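Local coordinates for protein peptidase M3B, oligoendopeptidase F (Enterococcus faecium, PDB 2QR4) that probably hydrolyses peptide bonds of short peptides as an M3-family oligoendopeptidase, a class of zinc metallopeptidases, at residues 257-268 with 473-481. Residues are numbered along the deposited sequence; the frame is centred on the assembly and turned at random.
Sequences NKHLPLLHRYME and AKYYGPAVE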
loop_
_atom_site.group_PDB
_atom_site.type_symbol
_atom_site.label_atom_id
_atom_site.label_comp_id
_atom_site.label_asym_id
_atom_site.label_seq_id
_atom_site.Cartn_x
_atom_site.Cartn_y
_atom_site.Cartn_z
ATOM N N ASN A 257 31.247 -2.419 11.029
ATOM C CA ASN A 257 31.519 -3.835 10.748
ATOM C C ASN A 257 32.895 -4.309 11.198
ATOM O O ASN A 257 33.043 -5.418 11.709
ATOM C CB ASN A 257 31.294 -4.165 9.277
ATOM C CG ASN A 257 29.864 -4.559 8.997
ATOM O OD1 ASN A 257 29.508 -5.735 9.069
ATOM N ND2 ASN A 257 29.021 -3.572 8.746
ATOM N N LYS A 258 33.892 -3.455 11.028
ATOM C CA LYS A 258 35.250 -3.795 11.403
ATOM C C LYS A 258 35.399 -3.831 12.935
ATOM O O LYS A 258 36.313 -4.473 13.450
ATOM C CB LYS A 258 36.231 -2.817 10.739
ATOM C CG LYS A 258 37.671 -2.878 11.233
ATOM C CD LYS A 258 38.524 -1.791 10.548
ATOM C CE LYS A 258 39.701 -1.311 11.415
ATOM N NZ LYS A 258 40.865 -2.240 11.358
ATOM N N HIS A 259 34.481 -3.182 13.657
ATOM C CA HIS A 259 34.554 -3.129 15.125
ATOM C C HIS A 259 33.450 -3.901 15.870
ATOM O O HIS A 259 33.212 -3.660 17.056
ATOM C CB HIS A 259 34.603 -1.682 15.628
ATOM C CG HIS A 259 35.835 -0.950 15.213
ATOM N ND1 HIS A 259 36.985 -0.947 15.971
ATOM C CD2 HIS A 259 36.111 -0.225 14.104
ATOM C CE1 HIS A 259 37.918 -0.252 15.348
ATOM N NE2 HIS A 259 37.413 0.202 14.216
ATOM N N LEU A 260 32.787 -4.827 15.188
ATOM C CA LEU A 260 31.772 -5.665 15.832
ATOM C C LEU A 260 32.341 -6.464 17.012
ATOM O O LEU A 260 31.644 -6.708 17.991
ATOM C CB LEU A 260 31.113 -6.617 14.817
ATOM C CG LEU A 260 30.265 -5.912 13.760
ATOM C CD1 LEU A 260 29.727 -6.905 12.782
ATOM C CD2 LEU A 260 29.124 -5.105 14.401
ATOM N N PRO A 261 33.607 -6.884 16.924
ATOM C CA PRO A 261 34.120 -7.584 18.113
ATOM C C PRO A 261 33.969 -6.786 19.423
ATOM O O PRO A 261 33.842 -7.394 20.484
ATOM C CB PRO A 261 35.611 -7.825 17.780
ATOM C CG PRO A 261 35.651 -7.863 16.255
ATOM C CD PRO A 261 34.607 -6.805 15.839
ATOM N N LEU A 262 33.996 -5.452 19.366
ATOM C CA LEU A 262 33.744 -4.658 20.581
ATOM C C LEU A 262 32.338 -4.884 21.174
ATOM O O LEU A 262 32.214 -5.073 22.379
ATOM C CB LEU A 262 33.960 -3.181 20.329
ATOM C CG LEU A 262 35.406 -2.795 20.049
ATOM C CD1 LEU A 262 35.476 -1.306 19.713
ATOM C CD2 LEU A 262 36.269 -3.144 21.237
ATOM N N LEU A 263 31.301 -4.876 20.327
ATOM C CA LEU A 263 29.938 -5.239 20.738
ATOM C C LEU A 263 29.909 -6.667 21.279
ATOM O O LEU A 263 29.302 -6.932 22.321
ATOM C CB LEU A 263 28.966 -5.165 19.551
ATOM C CG LEU A 263 27.507 -4.691 19.722
ATOM C CD1 LEU A 263 26.572 -5.353 18.713
ATOM C CD2 LEU A 263 26.956 -4.874 21.107
ATOM N N HIS A 264 30.544 -7.588 20.550
ATOM C CA HIS A 264 30.597 -8.981 20.961
ATOM C C HIS A 264 31.088 -9.066 22.390
ATOM O O HIS A 264 30.470 -9.724 23.230
ATOM C CB HIS A 264 31.504 -9.809 20.035
ATOM C CG HIS A 264 30.985 -9.929 18.635
ATOM N ND1 HIS A 264 31.706 -10.524 17.622
ATOM C CD2 HIS A 264 29.832 -9.496 18.072
ATOM C CE1 HIS A 264 31.011 -10.469 16.499
ATOM N NE2 HIS A 264 29.868 -9.854 16.745
ATOM N N ARG A 265 32.188 -8.368 22.660
ATOM C CA ARG A 265 32.773 -8.298 23.993
ATOM C C ARG A 265 31.820 -7.707 25.033
ATOM O O ARG A 265 31.743 -8.205 26.155
ATOM C CB ARG A 265 34.035 -7.448 23.966
ATOM C CG ARG A 265 35.314 -8.214 23.982
ATOM C CD ARG A 265 36.191 -7.673 25.106
ATOM N NE ARG A 265 37.027 -6.563 24.679
ATOM C CZ ARG A 265 37.719 -5.812 25.522
ATOM N NH1 ARG A 265 37.643 -6.042 26.821
ATOM N NH2 ARG A 265 38.470 -4.822 25.073
ATOM N N TYR A 266 31.120 -6.633 24.664
ATOM C CA TYR A 266 30.175 -5.992 25.579
ATOM C C TYR A 266 29.041 -6.960 25.929
ATOM O O TYR A 266 28.556 -6.991 27.061
ATOM C CB TYR A 266 29.631 -4.701 24.961
ATOM C CG TYR A 266 28.735 -3.899 25.872
ATOM C CD1 TYR A 266 29.013 -3.786 27.221
ATOM C CD2 TYR A 266 27.630 -3.227 25.374
ATOM C CE1 TYR A 266 28.212 -3.052 28.057
ATOM C CE2 TYR A 266 26.819 -2.485 26.204
ATOM C CZ TYR A 266 27.117 -2.401 27.551
ATOM O OH TYR A 266 26.334 -1.645 28.401
HETATM N N MSE A 267 28.655 -7.782 24.960
HETATM C CA MSE A 267 27.629 -8.799 25.181
HETATM C C MSE A 267 28.119 -9.923 26.117
HETATM O O MSE A 267 27.377 -10.358 26.996
HETATM C CB MSE A 267 27.118 -9.340 23.848
HETATM C CG MSE A 267 26.406 -8.278 23.003
HETATM SE SE MSE A 267 24.785 -7.483 23.828
HETATM C CE MSE A 267 25.565 -5.966 24.786
ATOM N N GLU A 268 29.370 -10.358 25.972
ATOM C CA GLU A 268 29.947 -11.289 26.941
ATOM C C GLU A 268 29.857 -10.716 28.350
ATOM O O GLU A 268 29.522 -11.429 29.307
ATOM C CB GLU A 268 31.412 -11.634 26.618
ATOM C CG GLU A 268 31.635 -12.244 25.226
ATOM C CD GLU A 268 31.250 -13.740 25.112
ATOM O OE1 GLU A 268 30.823 -14.380 26.113
ATOM O OE2 GLU A 268 31.383 -14.276 23.989
ATOM N N ALA A 473 22.933 -11.749 13.972
ATOM C CA ALA A 473 23.915 -12.657 14.564
ATOM C C ALA A 473 25.319 -12.138 14.323
ATOM O O ALA A 473 26.184 -12.267 15.188
ATOM C CB ALA A 473 23.759 -14.080 13.981
ATOM N N LYS A 474 25.535 -11.554 13.141
ATOM C CA LYS A 474 26.814 -10.929 12.799
ATOM C C LYS A 474 27.112 -9.788 13.774
ATOM O O LYS A 474 28.232 -9.642 14.256
ATOM C CB LYS A 474 26.772 -10.378 11.363
ATOM C CG LYS A 474 28.095 -9.759 10.869
ATOM C CD LYS A 474 28.042 -9.262 9.403
ATOM C CE LYS A 474 27.450 -7.840 9.328
ATOM N NZ LYS A 474 27.596 -7.171 7.985
ATOM N N TYR A 475 26.098 -8.974 14.052
ATOM C CA TYR A 475 26.255 -7.865 14.967
ATOM C C TYR A 475 26.436 -8.312 16.417
ATOM O O TYR A 475 27.362 -7.899 17.084
ATOM C CB TYR A 475 25.088 -6.893 14.834
ATOM C CG TYR A 475 25.342 -5.823 13.813
ATOM C CD1 TYR A 475 25.383 -6.134 12.471
ATOM C CD2 TYR A 475 25.568 -4.495 14.195
ATOM C CE1 TYR A 475 25.634 -5.167 11.520
ATOM C CE2 TYR A 475 25.809 -3.517 13.255
ATOM C CZ TYR A 475 25.847 -3.866 11.912
ATOM O OH TYR A 475 26.097 -2.930 10.942
ATOM N N TYR A 476 25.587 -9.191 16.906
ATOM C CA TYR A 476 25.667 -9.509 18.316
ATOM C C TYR A 476 26.704 -10.547 18.692
ATOM O O TYR A 476 27.166 -10.563 19.831
ATOM C CB TYR A 476 24.288 -9.857 18.861
ATOM C CG TYR A 476 23.447 -8.607 19.004
ATOM C CD1 TYR A 476 23.586 -7.766 20.113
ATOM C CD2 TYR A 476 22.559 -8.233 18.010
ATOM C CE1 TYR A 476 22.815 -6.617 20.235
ATOM C CE2 TYR A 476 21.801 -7.083 18.122
ATOM C CZ TYR A 476 21.923 -6.292 19.236
ATOM O OH TYR A 476 21.161 -5.162 19.328
ATOM N N GLY A 477 27.082 -11.403 17.745
ATOM C CA GLY A 477 28.109 -12.398 18.011
ATOM C C GLY A 477 27.623 -13.600 18.798
ATOM O O GLY A 477 26.445 -13.698 19.117
ATOM N N PRO A 478 28.541 -14.522 19.125
ATOM C CA PRO A 478 28.186 -15.815 19.722
ATOM C C PRO A 478 27.727 -15.754 21.184
ATOM O O PRO A 478 27.254 -16.758 21.713
ATOM C CB PRO A 478 29.490 -16.616 19.624
ATOM C CG PRO A 478 30.574 -15.574 19.660
ATOM C CD PRO A 478 29.999 -14.367 18.947
ATOM N N ALA A 479 27.882 -14.608 21.838
ATOM C CA ALA A 479 27.454 -14.486 23.237
ATOM C C ALA A 479 25.931 -14.380 23.362
ATOM O O ALA A 479 25.363 -14.687 24.412
ATOM C CB ALA A 479 28.116 -13.311 23.888
ATOM N N VAL A 480 25.282 -13.950 22.283
ATOM C CA VAL A 480 23.835 -13.798 22.248
ATOM C C VAL A 480 23.211 -14.952 21.469
ATOM O O VAL A 480 23.580 -15.203 20.326
ATOM C CB VAL A 480 23.452 -12.442 21.604
ATOM C CG1 VAL A 480 21.931 -12.303 21.451
ATOM C CG2 VAL A 480 24.015 -11.297 22.432
ATOM N N GLU A 481 22.277 -15.670 22.085
ATOM C CA GLU A 481 21.599 -16.779 21.398
ATOM C C GLU A 481 20.809 -16.275 20.198
ATOM O O GLU A 481 20.230 -15.188 20.246
ATOM C CB GLU A 481 20.664 -17.533 22.345
ATOM C CG GLU A 481 21.383 -18.313 23.420
ATOM C CD GLU A 481 22.482 -19.190 22.858
ATOM O OE1 GLU A 481 23.659 -18.961 23.219
ATOM O OE2 GLU A 481 22.168 -20.099 22.053
HETATM O O HOH W 1 28.941 -11.940 21.312
#
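The His264 imidazole lies between Gly477 CA on one face and Leu260 O on the other, with Lys474 O at its edge. Gly477 CA stands 3.5 Å from the ring centroid and 22° off the normal, a CH-pi contact. Gly477 leaves helical geometry with positive phi and opens a type I turn to Val480, so helix 461-476 ends beside helix 260-274, within the mainly helical M3 peptidase fold. His264 NE2 donates to Lys474 O (3.0 Å, 158° at the hydrogen); the acceptor sits in the ring plane, and this bond, with a neighbour above each face, would restrict rotation of the imidazole.

Leu260 CD2 lies over one face of the Tyr475 ring, 3.9 Å from its centroid, in a CH-pi contact. For Tyr476, Leu263 CD1 lies over one face, while the selenium (SE) of Met267, a selenomethionine, lies at the edge, 3.9 Å from CD1 of that tyrosine, in a Met-aromatic contact. Ala479 CB packs against both Met267 CB and Glu268 CD.

Lys474, its CG anti to the backbone N (chi1 -177°) and its chain bent at chi3, donates from NZ to Asn257 OD1 (2.6 Å), near the start of 257-268. Glu444 of helix 418-454 pairs with this lysine and also accepts from Tyr475 OH and Asn257 ND2. A water bridges Tyr476 O (2.7 Å) and Ala479 N within 473-481 and reaches across to His264 O only weakly.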